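Local coordinates for alkaline phosphatase D (Bacillus subtilis, PDB 2YEQ), which hydrolyses phosphate monoesters to phosphate and an alcohol, at an active site that holds iron and calcium, at residues F119-C124 with V443-T448; K453-V458 with R472-Y477. All blocks are in the same frame, centred on the assembly; numbering follows the deposited sequence.

Contact 1. Residues F119-C124 with V443-T448; sequences FAFASC and VRCTVT. With FE (Fe (III) ion), chain B.
Phe119 and Phe121 each lay a ring over a residue of the antiparallel strand beside them, Cys445 and Val443 in turn, which shows how a buried strand pair can marry backbone pairing to ring packing. The backbone part is regular. Phe119 and Cys445 form one hydrogen-bonded pair, with Phe119 N to Cys445 O at 2.9 Å and Cys445 N to Phe119 O at 2.8 Å; Phe121 and Val443 form the next, where Phe121 N reaches Val443 O at 2.9 Å and the return bond is longer. Between them Ala120 and Arg444 make a non-hydrogen-bonded pair, and Ala120 CA comes within 3.1 Å of Val443 O as a CA-H...O contact.

Two CH-pi contacts lie on the face that bears the two phenylalanines. In both, CG stands between the backbone N and the carbonyl carbon (chi1 67° and 69°), a turn that brings each ring toward the neighbouring strand. CB of Cys445 sits over one face of the Phe119 ring, toward its rim, 3.8 Å from the centroid. CB of Val443 does the same to Phe121, and Val443 CG1 touches Phe121 CE2 at 3.5 Å.

Sulfur joins the two rings. Cys445 SG lies at the edge of the Phe121 ring, in its plane, 3.8 Å from CE2, while it meets the Phe119 ring obliquely. Leu377 of strand 374-378 packs on both rings.

Polar side-chain chemistry lies off this face: paired with Ala120, Arg444 forms salt bridges with Asp455 and Glu141. Past the strand, Cys124 SG binds iron at 2.5 Å, alongside Asp151, Tyr154 and His382. The chemistry thus implies an apolar face of Phe119, Phe121, Val443 and Cys445, backed by the charged Arg444 side, on a strand leading directly into the metal site.

Contact 2. Residues K453-V458 with R472-Y477; sequences KADYRV and RASFVY. With PE5 (3,6,9,12,15,18,21,24-octaoxahexacosan-1-ol), chain H.
A beta hairpin of strands 451-459 and 470-477 brings Lys453-Val458 against Arg472-Tyr477, an example of antiparallel pairing whose two faces differ in chemistry. Ala454 and Phe475 form a hydrogen-bonded pair, N to O at 2.9 Å in both directions. Farther along, Tyr456 N points straight at Ala473 O (180° at the hydrogen), and Arg472 N reaches Tyr456 O at 2.8 Å.

The face bearing Tyr456 and Phe475 is largely aromatic and apolar: these side chains cross at about a right angle, with Tyr456 CE1 4.0 Å from Phe475 CD1, and Phe435 of strand 433-437 meets both rings.

The other face is mixed, mostly polar: Lys453, Asp455 and Ser474 share it with Val476. With CG anti to the backbone N (chi1 175°), Lys453 runs past Ser474 and Val476; its CD lies 3.8 Å from Val476 CG2. The chain bends at chi3, and NZ donates to O1 of the bound polyether at 2.6 Å and to O5 at 3.2 Å, with a weak third bond to O2. An alanine in place of Lys453 would probably leave the polyether without this ammonium donor and open a gap where CD lay against Val476 CG2. Between the strands, Ser474 OG donates to Asp455 OD1 at 2.7 Å, nearly along its C-O axis.

In the fold
Side by side in one mixed sheet, the two contacts illustrate how chemistry can shift across a sheet while backbone pairing persists. Both are buried, but contact 1 lies deeper, its centre about 11 Å from the centre of the chain, against about 18 Å for contact 2. Contact 1 joins strands far apart in sequence and leads to the iron site, whereas contact 2 joins the arms of a hairpin whose outer arm, 470-477, lies next to the edge strand 484-489. Strands 440-448 and 451-459 are neighbours and bind the contacts together: Val443 packs on Tyr456, and Thr446 N probably hydrogen-bonds to Lys453 O. Aromatic and sulfur packing marks the first; carboxylate, hydroxyl and ammonium groups enrich the second.

Contact 1. Residues F119-C124 with V443-T448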
loop_
_atom_site.group_PDB
_atom_site.type_symbol
_atom_site.label_atom_id
_atom_site.label_comp_id
_atom_site.label_asym_id
_atom_site.label_seq_id
_atom_site.Cartn_x
_atom_site.Cartn_y
_atom_site.Cartn_z
ATOM N N PHE A 119 -1.674 13.334 4.830
ATOM C CA PHE A 119 -1.052 12.281 4.011
ATOM C C PHE A 119 -2.151 11.595 3.244
ATOM O O PHE A 119 -3.330 11.847 3.501
ATOM C CB PHE A 119 -0.194 11.334 4.861
ATOM C CG PHE A 119 -0.963 10.469 5.839
ATOM C CD1 PHE A 119 -1.513 9.273 5.433
ATOM C CD2 PHE A 119 -1.096 10.837 7.172
ATOM C CE1 PHE A 119 -2.211 8.446 6.332
ATOM C CE2 PHE A 119 -1.779 10.014 8.078
ATOM C CZ PHE A 119 -2.335 8.806 7.636
ATOM N N ALA A 120 -1.775 10.796 2.248
ATOM C CA ALA A 120 -2.719 9.997 1.513
ATOM C C ALA A 120 -2.231 8.549 1.610
ATOM O O ALA A 120 -1.030 8.317 1.834
ATOM C CB ALA A 120 -2.791 10.408 0.043
ATOM N N PHE A 121 -3.156 7.608 1.463
ATOM C CA PHE A 121 -2.759 6.196 1.309
ATOM C C PHE A 121 -3.500 5.535 0.177
ATOM O O PHE A 121 -4.656 5.859 -0.140
ATOM C CB PHE A 121 -2.798 5.410 2.637
ATOM C CG PHE A 121 -4.151 5.171 3.201
ATOM C CD1 PHE A 121 -4.854 4.027 2.881
ATOM C CD2 PHE A 121 -4.692 6.050 4.143
ATOM C CE1 PHE A 121 -6.078 3.748 3.452
ATOM C CE2 PHE A 121 -5.933 5.781 4.736
ATOM C CZ PHE A 121 -6.633 4.643 4.376
ATOM N N ALA A 122 -2.794 4.604 -0.462
ATOM C CA ALA A 122 -3.270 3.982 -1.667
ATOM C C ALA A 122 -2.912 2.491 -1.661
ATOM O O ALA A 122 -1.994 2.074 -0.963
ATOM C CB ALA A 122 -2.587 4.658 -2.858
ATOM N N SER A 123 -3.636 1.724 -2.453
ATOM C CA SER A 123 -3.303 0.318 -2.705
ATOM C C SER A 123 -3.932 -0.106 -3.999
ATOM O O SER A 123 -4.801 0.590 -4.531
ATOM C CB SER A 123 -3.846 -0.547 -1.557
ATOM O OG SER A 123 -5.253 -0.538 -1.567
ATOM N N CYS A 124 -3.506 -1.260 -4.519
ATOM C CA CYS A 124 -4.283 -2.017 -5.512
ATOM C C CYS A 124 -4.500 -1.299 -6.857
ATOM O O CYS A 124 -5.589 -0.772 -7.194
ATOM C CB CYS A 124 -5.597 -2.547 -4.912
ATOM S SG CYS A 124 -5.364 -3.772 -3.525
ATOM N N VAL A 443 -7.409 7.587 -0.162
ATOM C CA VAL A 443 -7.877 8.172 1.096
ATOM C C VAL A 443 -6.887 9.224 1.532
ATOM O O VAL A 443 -5.669 9.035 1.462
ATOM C CB VAL A 443 -8.073 7.098 2.209
ATOM C CG1 VAL A 443 -8.565 7.733 3.481
ATOM C CG2 VAL A 443 -9.017 6.001 1.729
ATOM N N ARG A 444 -7.406 10.401 1.895
ATOM C CA ARG A 444 -6.571 11.487 2.400
ATOM C C ARG A 444 -6.843 11.721 3.885
ATOM O O ARG A 444 -7.989 11.930 4.283
ATOM C CB ARG A 444 -6.886 12.779 1.620
ATOM C CG ARG A 444 -6.053 13.973 2.038
ATOM C CD ARG A 444 -6.438 15.223 1.223
ATOM N NE ARG A 444 -7.792 15.648 1.517
ATOM C CZ ARG A 444 -8.581 16.382 0.727
ATOM N NH1 ARG A 444 -8.178 16.819 -0.460
ATOM N NH2 ARG A 444 -9.799 16.693 1.138
ATOM N N CYS A 445 -5.801 11.697 4.699
ATOM C CA CYS A 445 -5.961 11.850 6.132
ATOM C C CYS A 445 -5.359 13.184 6.605
ATOM O O CYS A 445 -4.252 13.543 6.219
ATOM C CB CYS A 445 -5.336 10.671 6.877
ATOM S SG CYS A 445 -6.299 9.119 6.614
ATOM N N THR A 446 -6.096 13.885 7.473
ATOM C CA THR A 446 -5.613 15.110 8.115
ATOM C C THR A 446 -5.676 14.934 9.607
ATOM O O THR A 446 -6.728 14.653 10.165
ATOM C CB THR A 446 -6.462 16.321 7.713
ATOM O OG1 THR A 446 -6.502 16.418 6.285
ATOM C CG2 THR A 446 -5.870 17.599 8.296
ATOM N N VAL A 447 -4.535 15.031 10.251
ATOM C CA VAL A 447 -4.409 14.653 11.629
ATOM C C VAL A 447 -4.002 15.843 12.469
ATOM O O VAL A 447 -3.034 16.522 12.144
ATOM C CB VAL A 447 -3.337 13.566 11.797
ATOM C CG1 VAL A 447 -3.253 13.103 13.275
ATOM C CG2 VAL A 447 -3.639 12.392 10.829
ATOM N N THR A 448 -4.719 16.042 13.572
ATOM C CA THR A 448 -4.366 17.013 14.595
ATOM C C THR A 448 -4.370 16.279 15.927
ATOM O O THR A 448 -4.889 15.175 16.005
ATOM C CB THR A 448 -5.407 18.189 14.610
ATOM O OG1 THR A 448 -6.710 17.679 14.901
ATOM C CG2 THR A 448 -5.460 18.872 13.238
HETATM FE FE FE B . -5.529 -5.834 -4.944
#

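Contact 2. Residues K453-V458 with R472-Y477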
loop_
_atom_site.group_PDB
_atom_site.type_symbol
_atom_site.label_atom_id
_atom_site.label_comp_id
_atom_site.label_asym_id
_atom_site.label_seq_id
_atom_site.Cartn_x
_atom_site.Cartn_y
_atom_site.Cartn_z
ATOM N N LYS A 453 -9.165 13.118 10.737
ATOM C CA LYS A 453 -10.130 13.165 9.659
ATOM C C LYS A 453 -9.650 12.348 8.458
ATOM O O LYS A 453 -8.486 12.460 8.066
ATOM C CB LYS A 453 -10.368 14.607 9.214
ATOM C CG LYS A 453 -11.285 14.715 8.011
ATOM C CD LYS A 453 -12.057 16.040 7.974
ATOM C CE LYS A 453 -11.159 17.204 7.916
ATOM N NZ LYS A 453 -11.896 18.501 7.574
ATOM N N ALA A 454 -10.560 11.558 7.904
ATOM C CA ALA A 454 -10.328 10.769 6.707
ATOM C C ALA A 454 -11.299 11.216 5.649
ATOM O O ALA A 454 -12.512 11.171 5.865
ATOM C CB ALA A 454 -10.529 9.260 7.004
ATOM N N ASP A 455 -10.767 11.643 4.502
ATOM C CA ASP A 455 -11.549 11.927 3.310
ATOM C C ASP A 455 -11.376 10.835 2.257
ATOM O O ASP A 455 -10.242 10.529 1.872
ATOM C CB ASP A 455 -11.068 13.250 2.686
ATOM C CG ASP A 455 -11.211 14.464 3.639
ATOM O OD1 ASP A 455 -12.156 14.495 4.451
ATOM O OD2 ASP A 455 -10.367 15.388 3.566
ATOM N N TYR A 456 -12.484 10.298 1.752
ATOM C CA TYR A 456 -12.456 9.292 0.710
ATOM C C TYR A 456 -12.569 9.977 -0.635
ATOM O O TYR A 456 -13.613 10.519 -0.991
ATOM C CB TYR A 456 -13.569 8.265 0.913
ATOM C CG TYR A 456 -13.305 7.386 2.128
ATOM C CD1 TYR A 456 -13.579 7.845 3.434
ATOM C CD2 TYR A 456 -12.757 6.115 1.987
ATOM C CE1 TYR A 456 -13.311 7.037 4.559
ATOM C CE2 TYR A 456 -12.497 5.304 3.101
ATOM C CZ TYR A 456 -12.765 5.766 4.376
ATOM O OH TYR A 456 -12.500 4.943 5.466
ATOM N N ARG A 457 -11.470 9.952 -1.381
ATOM C CA ARG A 457 -11.353 10.692 -2.631
ATOM C C ARG A 457 -11.538 9.751 -3.795
ATOM O O ARG A 457 -10.666 8.918 -4.046
ATOM C CB ARG A 457 -9.971 11.341 -2.700
ATOM C CG ARG A 457 -9.559 12.097 -1.455
ATOM C CD ARG A 457 -10.147 13.530 -1.456
ATOM N NE ARG A 457 -9.439 14.395 -2.390
ATOM C CZ ARG A 457 -9.988 15.326 -3.177
ATOM N NH1 ARG A 457 -11.290 15.569 -3.176
ATOM N NH2 ARG A 457 -9.208 16.040 -3.972
ATOM N N VAL A 458 -12.653 9.870 -4.508
ATOM C CA VAL A 458 -13.021 8.879 -5.501
ATOM C C VAL A 458 -13.452 9.451 -6.857
ATOM O O VAL A 458 -13.670 10.664 -7.003
ATOM C CB VAL A 458 -14.132 7.958 -4.925
ATOM C CG1 VAL A 458 -13.708 7.416 -3.565
ATOM C CG2 VAL A 458 -15.459 8.712 -4.810
ATOM N N ARG A 472 -16.149 11.681 -1.524
ATOM C CA ARG A 472 -17.413 10.962 -1.357
ATOM C C ARG A 472 -17.946 11.147 0.053
ATOM O O ARG A 472 -19.153 11.255 0.288
ATOM C CB ARG A 472 -17.245 9.439 -1.621
ATOM C CG ARG A 472 -18.492 8.599 -1.294
ATOM C CD ARG A 472 -19.581 8.952 -2.226
ATOM N NE ARG A 472 -20.851 8.280 -2.013
ATOM C CZ ARG A 472 -21.734 8.576 -1.060
ATOM N NH1 ARG A 472 -21.481 9.504 -0.139
ATOM N NH2 ARG A 472 -22.879 7.923 -1.019
ATOM N N ALA A 473 -17.035 11.143 1.000
ATOM C CA ALA A 473 -17.414 11.212 2.365
ATOM C C ALA A 473 -16.205 11.508 3.177
ATOM O O ALA A 473 -15.060 11.190 2.784
ATOM C CB ALA A 473 -18.071 9.893 2.815
ATOM N N SER A 474 -16.467 12.123 4.320
ATOM C CA SER A 474 -15.441 12.505 5.250
ATOM C C SER A 474 -15.887 12.120 6.659
ATOM O O SER A 474 -17.065 12.340 7.034
ATOM C CB SER A 474 -15.181 14.011 5.142
ATOM O OG SER A 474 -14.234 14.433 6.129
ATOM N N PHE A 475 -14.959 11.547 7.430
ATOM C CA PHE A 475 -15.228 11.091 8.800
ATOM C C PHE A 475 -14.205 11.670 9.706
ATOM O O PHE A 475 -13.039 11.825 9.325
ATOM C CB PHE A 475 -15.221 9.548 8.884
ATOM C CG PHE A 475 -16.339 8.900 8.124
ATOM C CD1 PHE A 475 -16.189 8.570 6.791
ATOM C CD2 PHE A 475 -17.538 8.620 8.741
ATOM C CE1 PHE A 475 -17.224 7.998 6.089
ATOM C CE2 PHE A 475 -18.564 8.028 8.050
ATOM C CZ PHE A 475 -18.424 7.737 6.720
ATOM N N VAL A 476 -14.630 12.036 10.911
ATOM C CA VAL A 476 -13.713 12.445 11.940
ATOM C C VAL A 476 -13.818 11.532 13.172
ATOM O O VAL A 476 -14.900 11.084 13.512
ATOM C CB VAL A 476 -14.001 13.904 12.351
ATOM C CG1 VAL A 476 -13.186 14.267 13.559
ATOM C CG2 VAL A 476 -13.678 14.831 11.217
ATOM N N TYR A 477 -12.686 11.266 13.825
ATOM C CA TYR A 477 -12.661 10.504 15.068
ATOM C C TYR A 477 -11.996 11.376 16.089
ATOM O O TYR A 477 -10.927 11.933 15.839
ATOM C CB TYR A 477 -11.923 9.153 14.905
ATOM C CG TYR A 477 -11.682 8.393 16.199
ATOM C CD1 TYR A 477 -12.729 7.832 16.909
ATOM C CD2 TYR A 477 -10.408 8.262 16.723
ATOM C CE1 TYR A 477 -12.507 7.140 18.118
ATOM C CE2 TYR A 477 -10.174 7.554 17.912
ATOM C CZ TYR A 477 -11.229 6.993 18.595
ATOM O OH TYR A 477 -10.993 6.326 19.775
HETATM C C48 PE5 H . -9.880 18.408 4.176
HETATM C C50 PE5 H . -9.774 19.698 4.975
HETATM O O1 PE5 H . -9.802 19.394 6.376
HETATM C C1 PE5 H . -8.901 20.147 7.192
HETATM C C2 PE5 H . -8.738 19.514 8.576
HETATM O O2 PE5 H . -9.659 20.088 9.502
HETATM C C3 PE5 H . -9.981 19.320 10.669
HETATM C C4 PE5 H . -11.185 19.967 11.354
HETATM O O3 PE5 H . -12.375 19.171 11.222
HETATM C C5 PE5 H . -13.357 19.811 10.406
HETATM C C6 PE5 H . -14.636 19.022 10.237
HETATM O O4 PE5 H . -15.274 19.427 9.020
HETATM C C7 PE5 H . -14.996 18.558 7.931
HETATM C C8 PE5 H . -15.363 19.132 6.583
HETATM O O5 PE5 H . -14.468 18.604 5.592
HETATM C C9 PE5 H . -15.072 17.523 4.888
#